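Local atomic coordinates of geranylgeranyl Pyrophosphate Synthetase (Geoglobus acetivorans, PDB entry 5JFQ), a protein that catalyses the stepwise addition of isopentenyl diphosphate to dimethylallyl diphosphate, making geranylgeranyl diphosphate and smaller amounts of farnesyl diphosphate. Residues 143-154 and 170-179; 200-211 and 290-301. All coordinates share one frame; numbering follows the deposited sequence.

Overall arrangement
Both contacts pair helices of opposed direction in a largely helical prenyl synthase, contact 2 close to antiparallel and contact 1 clearly skewed; their centres lie about 17 Å apart. Contact 1 joins helices 130-159 and 165-190, neighbours in sequence, and lies nearer the centre of the chain. Its Lys175 and Thr176 lie at the probable substrate site, and helix 130-159 also packs on the second subunit. Contact 2, further out, packs helix 195-221 against the much later helix 280-298. Each is partly buried, but the first combines salt bridges and lysine chains with aliphatic packing, whereas aromatic and aliphatic groups carry the second. Helix 195-221 ties them together: Trp202 packs on Val143 and Val178, Ile210 on Val172, and Ile206 on Arg173.

Contact 1 of 2, residues 143-154 and 170-179; sequences VCVEICEGQFMD and EMVRKKTGVL
Lys174 fits as a knob between Glu146, Glu149, Gly150 and Met153, its methylene chain extended across the opposing helix before bending at the last torsion. Beside it, Arg173 reaches Glu146 in a salt bridge; the bond from NH2 to Glu146 OE1 (3.1 Å) is weak, and the carboxylate and guanidinium planes are turned 53° apart. Val178 CG1 lies over one guanidinium face, toward its rim.

Glycine suits position 150 because the backbones nearly meet there, its CA standing 4.3 Å from that of Lys175; a CB would run into the Lys175 backbone. On one side of this crossing Met153 CE packs 3.6 Å from Met171 CB. On the other, Val143 CG1 slides past Val178 CG2 (3.9 Å), and Ile147 CD1 rests 3.8 Å from Leu179 CB, an aliphatic seam suited to buried positions.

Lys175 has CG anti to the backbone N (chi1 -175°), and bends at chi2 and chi4 bring CD and CE alongside Gln151, with NZ in a salt bridge with Asp84. Farther out, Glu149 OE2 hydrogen-bonds Tyr33 of the second subunit. Lys175 and Thr176, probable dimethylallyl diphosphate ligands by analogy with relatives, lie within a pi-type turn at 173-177. Aliphatic parts thus supply the packing, while the charge of Lys175 sits beside Asp84, a probable magnesium ligand.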
# COMPACT_ATOMS: atom_id res chain seq x y z
N VAL B 143 11.00 4.97 -1.11
CA VAL B 143 11.59 3.66 -0.89
C VAL B 143 10.60 2.58 -1.28
O VAL B 143 10.94 1.63 -2.01
CB VAL B 143 12.04 3.57 0.59
CG1 VAL B 143 12.22 2.14 1.03
CG2 VAL B 143 13.30 4.38 0.79
N CYS B 144 9.34 2.71 -0.85
CA CYS B 144 8.33 1.72 -1.18
C CYS B 144 8.06 1.69 -2.68
O CYS B 144 7.84 0.62 -3.26
CB CYS B 144 7.05 2.02 -0.40
SG CYS B 144 7.22 1.75 1.39
N VAL B 145 8.07 2.85 -3.34
CA VAL B 145 7.93 2.85 -4.79
C VAL B 145 9.06 2.05 -5.42
O VAL B 145 8.85 1.29 -6.36
CB VAL B 145 7.88 4.29 -5.33
CG1 VAL B 145 7.93 4.30 -6.85
CG2 VAL B 145 6.64 5.03 -4.82
N GLU B 146 10.27 2.20 -4.89
CA GLU B 146 11.43 1.56 -5.50
C GLU B 146 11.42 0.06 -5.27
O GLU B 146 11.75 -0.70 -6.18
CB GLU B 146 12.71 2.19 -4.99
CG GLU B 146 12.96 3.56 -5.57
CD GLU B 146 14.43 3.83 -5.80
OE1 GLU B 146 15.10 4.30 -4.85
OE2 GLU B 146 14.92 3.56 -6.92
N ILE B 147 11.04 -0.39 -4.07
CA ILE B 147 10.86 -1.83 -3.85
C ILE B 147 9.91 -2.42 -4.88
O ILE B 147 10.16 -3.49 -5.44
CB ILE B 147 10.36 -2.11 -2.42
CG1 ILE B 147 11.25 -1.44 -1.37
CG2 ILE B 147 10.25 -3.62 -2.17
CD1 ILE B 147 10.88 -1.80 0.03
N CYS B 148 8.81 -1.72 -5.15
CA CYS B 148 7.88 -2.17 -6.19
C CYS B 148 8.55 -2.16 -7.55
O CYS B 148 8.40 -3.09 -8.35
CB CYS B 148 6.64 -1.27 -6.21
SG CYS B 148 5.66 -1.28 -4.70
N GLU B 149 9.29 -1.08 -7.85
CA GLU B 149 10.07 -1.05 -9.08
C GLU B 149 11.05 -2.21 -9.13
O GLU B 149 11.22 -2.84 -10.17
CB GLU B 149 10.79 0.30 -9.19
CG GLU B 149 9.86 1.49 -9.40
CD GLU B 149 10.61 2.81 -9.51
OE1 GLU B 149 11.83 2.81 -9.24
OE2 GLU B 149 9.98 3.84 -9.87
N GLY B 150 11.67 -2.54 -7.99
CA GLY B 150 12.60 -3.65 -7.95
C GLY B 150 11.92 -4.99 -8.18
O GLY B 150 12.34 -5.78 -9.03
N GLN B 151 10.86 -5.27 -7.41
CA GLN B 151 10.15 -6.54 -7.57
C GLN B 151 9.66 -6.71 -9.00
O GLN B 151 9.71 -7.82 -9.55
CB GLN B 151 8.99 -6.62 -6.59
CG GLN B 151 8.08 -7.86 -6.76
CD GLN B 151 8.80 -9.19 -6.48
OE1 GLN B 151 9.96 -9.21 -6.06
NE2 GLN B 151 8.10 -10.30 -6.71
N PHE B 152 9.20 -5.64 -9.63
CA PHE B 152 8.83 -5.73 -11.04
C PHE B 152 10.06 -5.99 -11.91
O PHE B 152 9.96 -6.70 -12.92
CB PHE B 152 8.12 -4.45 -11.45
CG PHE B 152 7.66 -4.44 -12.86
CD1 PHE B 152 6.44 -4.99 -13.19
CD2 PHE B 152 8.43 -3.86 -13.85
CE1 PHE B 152 6.01 -4.99 -14.50
CE2 PHE B 152 8.00 -3.84 -15.15
CZ PHE B 152 6.80 -4.41 -15.48
N MET B 153 11.21 -5.44 -11.54
CA MET B 153 12.43 -5.73 -12.30
C MET B 153 12.84 -7.19 -12.13
O MET B 153 13.08 -7.89 -13.12
CB MET B 153 13.54 -4.79 -11.86
CG MET B 153 13.47 -3.44 -12.54
SD MET B 153 14.44 -2.16 -11.72
CE MET B 153 16.09 -2.81 -11.91
N ASP B 154 12.93 -7.65 -10.88
CA ASP B 154 13.31 -9.03 -10.59
C ASP B 154 12.45 -10.02 -11.36
O ASP B 154 12.95 -10.98 -11.95
CB ASP B 154 13.19 -9.30 -9.09
CG ASP B 154 13.97 -10.49 -8.65
OD1 ASP B 154 14.99 -10.79 -9.31
OD2 ASP B 154 13.59 -11.11 -7.64
N GLU B 170 21.17 -3.00 -9.94
CA GLU B 170 20.20 -1.94 -9.69
C GLU B 170 18.91 -2.52 -9.13
O GLU B 170 18.27 -1.90 -8.27
CB GLU B 170 19.94 -1.13 -10.96
CG GLU B 170 19.09 0.11 -10.72
CD GLU B 170 19.57 0.92 -9.52
OE1 GLU B 170 20.81 1.05 -9.35
OE2 GLU B 170 18.73 1.43 -8.76
N MET B 171 18.54 -3.73 -9.57
CA MET B 171 17.36 -4.38 -9.04
C MET B 171 17.54 -4.73 -7.58
O MET B 171 16.63 -4.53 -6.77
CB MET B 171 17.02 -5.63 -9.86
CG MET B 171 15.81 -6.37 -9.35
SD MET B 171 16.20 -7.51 -8.01
CE MET B 171 17.34 -8.64 -8.84
N VAL B 172 18.69 -5.30 -7.22
CA VAL B 172 18.90 -5.66 -5.82
C VAL B 172 18.94 -4.40 -4.96
O VAL B 172 18.44 -4.40 -3.82
CB VAL B 172 20.16 -6.52 -5.64
CG1 VAL B 172 21.40 -5.74 -5.94
CG2 VAL B 172 20.25 -7.01 -4.22
N ARG B 173 19.48 -3.31 -5.49
CA ARG B 173 19.53 -2.06 -4.75
C ARG B 173 18.12 -1.60 -4.38
O ARG B 173 17.87 -1.19 -3.23
CB ARG B 173 20.27 -1.01 -5.57
CG ARG B 173 20.27 0.38 -4.99
CD ARG B 173 20.42 1.44 -6.07
NE ARG B 173 19.81 2.68 -5.63
CZ ARG B 173 18.64 3.14 -6.06
NH1 ARG B 173 17.96 2.47 -6.97
NH2 ARG B 173 18.16 4.28 -5.57
N LYS B 174 17.19 -1.68 -5.33
CA LYS B 174 15.80 -1.33 -5.07
C LYS B 174 15.08 -2.41 -4.26
O LYS B 174 14.38 -2.10 -3.29
CB LYS B 174 15.06 -1.08 -6.38
CG LYS B 174 15.51 0.10 -7.20
CD LYS B 174 14.52 0.29 -8.35
CE LYS B 174 14.81 1.52 -9.19
NZ LYS B 174 15.99 1.35 -10.08
N LYS B 175 15.25 -3.68 -4.64
CA LYS B 175 14.35 -4.71 -4.13
C LYS B 175 14.59 -4.99 -2.65
O LYS B 175 13.63 -5.14 -1.88
CB LYS B 175 14.48 -6.00 -4.95
CG LYS B 175 13.47 -7.10 -4.56
CD LYS B 175 12.04 -6.54 -4.47
CE LYS B 175 11.04 -7.53 -3.84
NZ LYS B 175 11.23 -7.80 -2.39
N THR B 176 15.85 -5.06 -2.24
CA THR B 176 16.14 -5.30 -0.84
C THR B 176 17.09 -4.27 -0.21
O THR B 176 17.23 -4.26 1.02
CB THR B 176 16.71 -6.71 -0.65
OG1 THR B 176 17.88 -6.86 -1.45
CG2 THR B 176 15.67 -7.78 -1.07
N GLY B 177 17.71 -3.40 -1.00
CA GLY B 177 18.72 -2.48 -0.50
C GLY B 177 18.18 -1.21 0.13
O GLY B 177 18.53 -0.88 1.27
N VAL B 178 17.32 -0.48 -0.60
CA VAL B 178 16.84 0.81 -0.09
C VAL B 178 16.08 0.64 1.21
O VAL B 178 16.20 1.47 2.11
CB VAL B 178 15.99 1.56 -1.14
CG1 VAL B 178 16.86 2.05 -2.31
CG2 VAL B 178 14.79 0.73 -1.61
N LEU B 179 15.29 -0.42 1.35
CA LEU B 179 14.65 -0.60 2.65
C LEU B 179 15.69 -0.81 3.74
O LEU B 179 15.45 -0.45 4.89
CB LEU B 179 13.65 -1.76 2.64
CG LEU B 179 12.72 -1.75 3.85
CD1 LEU B 179 11.95 -0.46 3.90
CD2 LEU B 179 11.77 -2.93 3.86

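Contact 2 of 2, residues 200-211 and 290-301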
# COMPACT_ATOMS: atom_id res chain seq x y z
N ALA B 200 25.41 8.96 4.36
CA ALA B 200 26.37 7.99 4.89
C ALA B 200 25.66 6.77 5.46
O ALA B 200 26.03 5.64 5.16
CB ALA B 200 27.26 8.65 5.95
N LEU B 201 24.64 6.99 6.30
CA LEU B 201 23.88 5.85 6.80
C LEU B 201 23.08 5.20 5.69
O LEU B 201 22.90 3.98 5.69
CB LEU B 201 22.95 6.29 7.92
CG LEU B 201 23.71 6.65 9.19
CD1 LEU B 201 22.83 7.42 10.17
CD2 LEU B 201 24.25 5.37 9.82
N TRP B 202 22.61 6.01 4.74
CA TRP B 202 21.97 5.49 3.55
C TRP B 202 22.90 4.52 2.83
O TRP B 202 22.61 3.32 2.72
CB TRP B 202 21.57 6.66 2.65
CG TRP B 202 20.82 6.34 1.36
CD1 TRP B 202 21.24 6.59 0.09
CD2 TRP B 202 19.51 5.75 1.23
NE1 TRP B 202 20.29 6.19 -0.82
CE2 TRP B 202 19.21 5.68 -0.14
CE3 TRP B 202 18.56 5.29 2.15
CZ2 TRP B 202 18.02 5.16 -0.62
CZ3 TRP B 202 17.38 4.78 1.67
CH2 TRP B 202 17.11 4.71 0.30
N ASN B 203 24.04 5.02 2.36
CA ASN B 203 24.97 4.19 1.60
C ASN B 203 25.33 2.92 2.37
O ASN B 203 25.38 1.82 1.79
CB ASN B 203 26.22 4.99 1.25
CG ASN B 203 26.02 5.88 0.03
OD1 ASN B 203 24.92 5.97 -0.51
ND2 ASN B 203 27.09 6.52 -0.42
N TYR B 204 25.55 3.04 3.68
CA TYR B 204 25.80 1.85 4.49
C TYR B 204 24.66 0.85 4.35
O TYR B 204 24.90 -0.35 4.14
CB TYR B 204 25.99 2.25 5.94
CG TYR B 204 25.83 1.10 6.90
CD1 TYR B 204 26.89 0.28 7.21
CD2 TYR B 204 24.61 0.84 7.50
CE1 TYR B 204 26.75 -0.77 8.11
CE2 TYR B 204 24.45 -0.20 8.39
CZ TYR B 204 25.52 -1.00 8.69
OH TYR B 204 25.37 -2.04 9.58
N GLY B 205 23.42 1.32 4.47
CA GLY B 205 22.29 0.40 4.45
C GLY B 205 22.12 -0.28 3.10
O GLY B 205 21.84 -1.47 3.04
N ILE B 206 22.29 0.47 2.02
CA ILE B 206 22.15 -0.14 0.70
C ILE B 206 23.21 -1.20 0.50
O ILE B 206 22.91 -2.35 0.15
CB ILE B 206 22.24 0.93 -0.40
CG1 ILE B 206 21.00 1.81 -0.38
CG2 ILE B 206 22.45 0.28 -1.75
CD1 ILE B 206 21.33 3.21 -0.01
N TYR B 207 24.47 -0.83 0.72
CA TYR B 207 25.56 -1.76 0.48
C TYR B 207 25.42 -2.99 1.36
O TYR B 207 25.59 -4.12 0.89
CB TYR B 207 26.90 -1.06 0.71
CG TYR B 207 27.08 0.08 -0.26
CD1 TYR B 207 26.51 0.02 -1.52
CD2 TYR B 207 27.79 1.21 0.09
CE1 TYR B 207 26.65 1.04 -2.41
CE2 TYR B 207 27.94 2.25 -0.80
CZ TYR B 207 27.36 2.15 -2.06
OH TYR B 207 27.50 3.18 -2.97
N SER B 208 25.06 -2.79 2.62
CA SER B 208 24.77 -3.94 3.46
C SER B 208 23.68 -4.79 2.84
O SER B 208 23.73 -6.02 2.90
CB SER B 208 24.39 -3.48 4.86
OG SER B 208 25.35 -2.55 5.32
N GLY B 209 22.70 -4.16 2.19
CA GLY B 209 21.62 -4.93 1.59
C GLY B 209 22.10 -5.78 0.43
O GLY B 209 21.85 -6.99 0.38
N ILE B 210 22.81 -5.17 -0.51
CA ILE B 210 23.27 -5.90 -1.69
C ILE B 210 24.16 -7.06 -1.28
O ILE B 210 23.91 -8.21 -1.64
CB ILE B 210 23.98 -4.94 -2.65
CG1 ILE B 210 22.97 -3.86 -3.06
CG2 ILE B 210 24.52 -5.72 -3.84
CD1 ILE B 210 23.57 -2.70 -3.78
N GLY B 211 25.20 -6.78 -0.51
CA GLY B 211 26.00 -7.86 0.04
C GLY B 211 25.16 -8.89 0.76
O GLY B 211 25.35 -10.10 0.58
N TYR B 290 31.02 -5.07 -1.01
CA TYR B 290 29.88 -4.23 -0.67
C TYR B 290 29.85 -3.93 0.83
O TYR B 290 29.74 -2.77 1.24
CB TYR B 290 28.58 -4.89 -1.12
CG TYR B 290 28.21 -4.47 -2.52
CD1 TYR B 290 27.92 -3.14 -2.80
CD2 TYR B 290 28.18 -5.39 -3.57
CE1 TYR B 290 27.61 -2.73 -4.08
CE2 TYR B 290 27.87 -5.00 -4.85
CZ TYR B 290 27.58 -3.66 -5.10
OH TYR B 290 27.25 -3.23 -6.37
N ILE B 291 29.94 -4.98 1.65
CA ILE B 291 29.97 -4.82 3.10
C ILE B 291 31.10 -3.88 3.51
O ILE B 291 30.95 -3.08 4.44
CB ILE B 291 30.11 -6.19 3.78
CG1 ILE B 291 28.87 -7.02 3.47
CG2 ILE B 291 30.37 -6.05 5.27
CD1 ILE B 291 27.59 -6.26 3.38
N GLU B 292 32.24 -3.97 2.83
CA GLU B 292 33.32 -3.05 3.13
C GLU B 292 32.96 -1.63 2.72
O GLU B 292 33.19 -0.68 3.47
CB GLU B 292 34.60 -3.52 2.43
CG GLU B 292 35.10 -4.84 3.00
CD GLU B 292 35.49 -4.73 4.47
OE1 GLU B 292 36.35 -3.86 4.76
OE2 GLU B 292 34.95 -5.49 5.31
N MET B 293 32.34 -1.47 1.54
CA MET B 293 31.84 -0.16 1.14
C MET B 293 30.82 0.39 2.14
O MET B 293 30.65 1.61 2.24
CB MET B 293 31.21 -0.25 -0.25
CG MET B 293 31.73 0.77 -1.25
SD MET B 293 30.91 0.61 -2.86
CE MET B 293 30.97 -1.17 -3.14
N ALA B 294 30.15 -0.49 2.88
CA ALA B 294 29.25 -0.03 3.93
C ALA B 294 30.03 0.50 5.12
O ALA B 294 29.76 1.60 5.62
CB ALA B 294 28.31 -1.17 4.34
N LYS B 295 31.01 -0.28 5.60
CA LYS B 295 31.85 0.16 6.71
C LYS B 295 32.56 1.46 6.36
O LYS B 295 32.38 2.49 7.02
CB LYS B 295 32.87 -0.91 7.07
CG LYS B 295 32.28 -2.21 7.55
CD LYS B 295 33.21 -3.34 7.14
CE LYS B 295 32.77 -4.67 7.71
NZ LYS B 295 33.75 -5.73 7.36
N LYS B 296 33.37 1.44 5.30
CA LYS B 296 34.10 2.63 4.90
C LYS B 296 33.18 3.81 4.68
O LYS B 296 33.63 4.96 4.72
CB LYS B 296 34.90 2.36 3.62
N ASN B 297 31.89 3.55 4.47
CA ASN B 297 30.93 4.64 4.42
C ASN B 297 30.53 5.07 5.82
O ASN B 297 30.43 6.27 6.11
CB ASN B 297 29.70 4.22 3.62
CG ASN B 297 29.24 5.30 2.68
OD1 ASN B 297 28.65 6.28 3.10
ND2 ASN B 297 29.54 5.14 1.40
N LEU B 298 30.35 4.09 6.71
CA LEU B 298 29.92 4.31 8.09
C LEU B 298 30.93 5.10 8.91
O LEU B 298 30.65 5.44 10.07
CB LEU B 298 29.64 2.94 8.71
CG LEU B 298 28.93 2.82 10.04
CD1 LEU B 298 27.71 3.70 10.02
CD2 LEU B 298 28.57 1.37 10.26
N GLU B 299 32.09 5.43 8.32
CA GLU B 299 33.16 6.12 9.02
C GLU B 299 32.82 7.58 9.32
O GLU B 299 33.33 8.15 10.29
CB GLU B 299 34.44 6.02 8.17
CG GLU B 299 35.58 6.91 8.59
CD GLU B 299 36.83 6.65 7.77
OE1 GLU B 299 36.76 5.82 6.84
OE2 GLU B 299 37.88 7.28 8.07
N VAL B 300 31.95 8.19 8.51
CA VAL B 300 31.52 9.56 8.72
C VAL B 300 30.88 9.76 10.08
O VAL B 300 30.83 10.88 10.59
CB VAL B 300 30.60 9.95 7.54
CG1 VAL B 300 29.60 11.02 7.91
CG2 VAL B 300 31.45 10.38 6.34
N ILE B 301 30.43 8.69 10.71
CA ILE B 301 29.83 8.75 12.04
C ILE B 301 30.92 8.57 13.09
O ILE B 301 31.91 7.87 12.86
CB ILE B 301 28.71 7.70 12.18
CG1 ILE B 301 27.51 8.13 11.35
CG2 ILE B 301 28.32 7.48 13.65
CD1 ILE B 301 26.22 7.55 11.84
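Helices 200-211 and 290-298 run close to antiparallel, at 165° with their axes 7.6 Å apart at closest approach, and come together where Tyr204 meets Ala294, CA to CA 4.0 Å. The small methyl of Ala294 permits this approach, lying against Tyr204 and Tyr207 and near the Ser208 hydroxyl. Ser208 OG sits over the centre of one face of the Tyr204 ring and also donates to Tyr204 O, which takes Ser208 N from the opposite face of its plane.

Tyr207 is the knob of the interface, seated among Tyr290, Met293, Ala294 and Asn297. Its CG is anti to the carbonyl carbon (chi1 -62°), which swings the ring across the facing helix. Met293 SD lies over one face, 4.1 Å from the Tyr207 ring centroid, in a Met-aromatic contact; the Tyr290 ring comes in obliquely, its CD1 3.7 Å from Tyr207 CD1. A serine here would probably open a gap between the helices and leave the Met293 sulfur without its aromatic partner. Ile210 then covers Tyr290 in a CH-pi contact, CG2 standing 3.8 Å from the ring centroid and only 19° off its normal.

Toward the other end, Tyr204 CE1 meets Leu298 CD2 at 3.5 Å, the two side chains running alongside each other in the same sense. Beyond them the packing is aliphatic: Leu201 CD2 touches Leu298 and also Ile301 CD1 (3.6 Å), in the type I turn from Leu298 to Ile301, and Ala200 packs on Val300.

Helix 305-316 packs on Tyr204, Ile291 and Leu298, and Leu310 O accepts a hydrogen bond from the Tyr204 hydroxyl. Helix 165-190 lies against Trp202 and also touches Tyr290 through Leu169, so both helices pack on the pair.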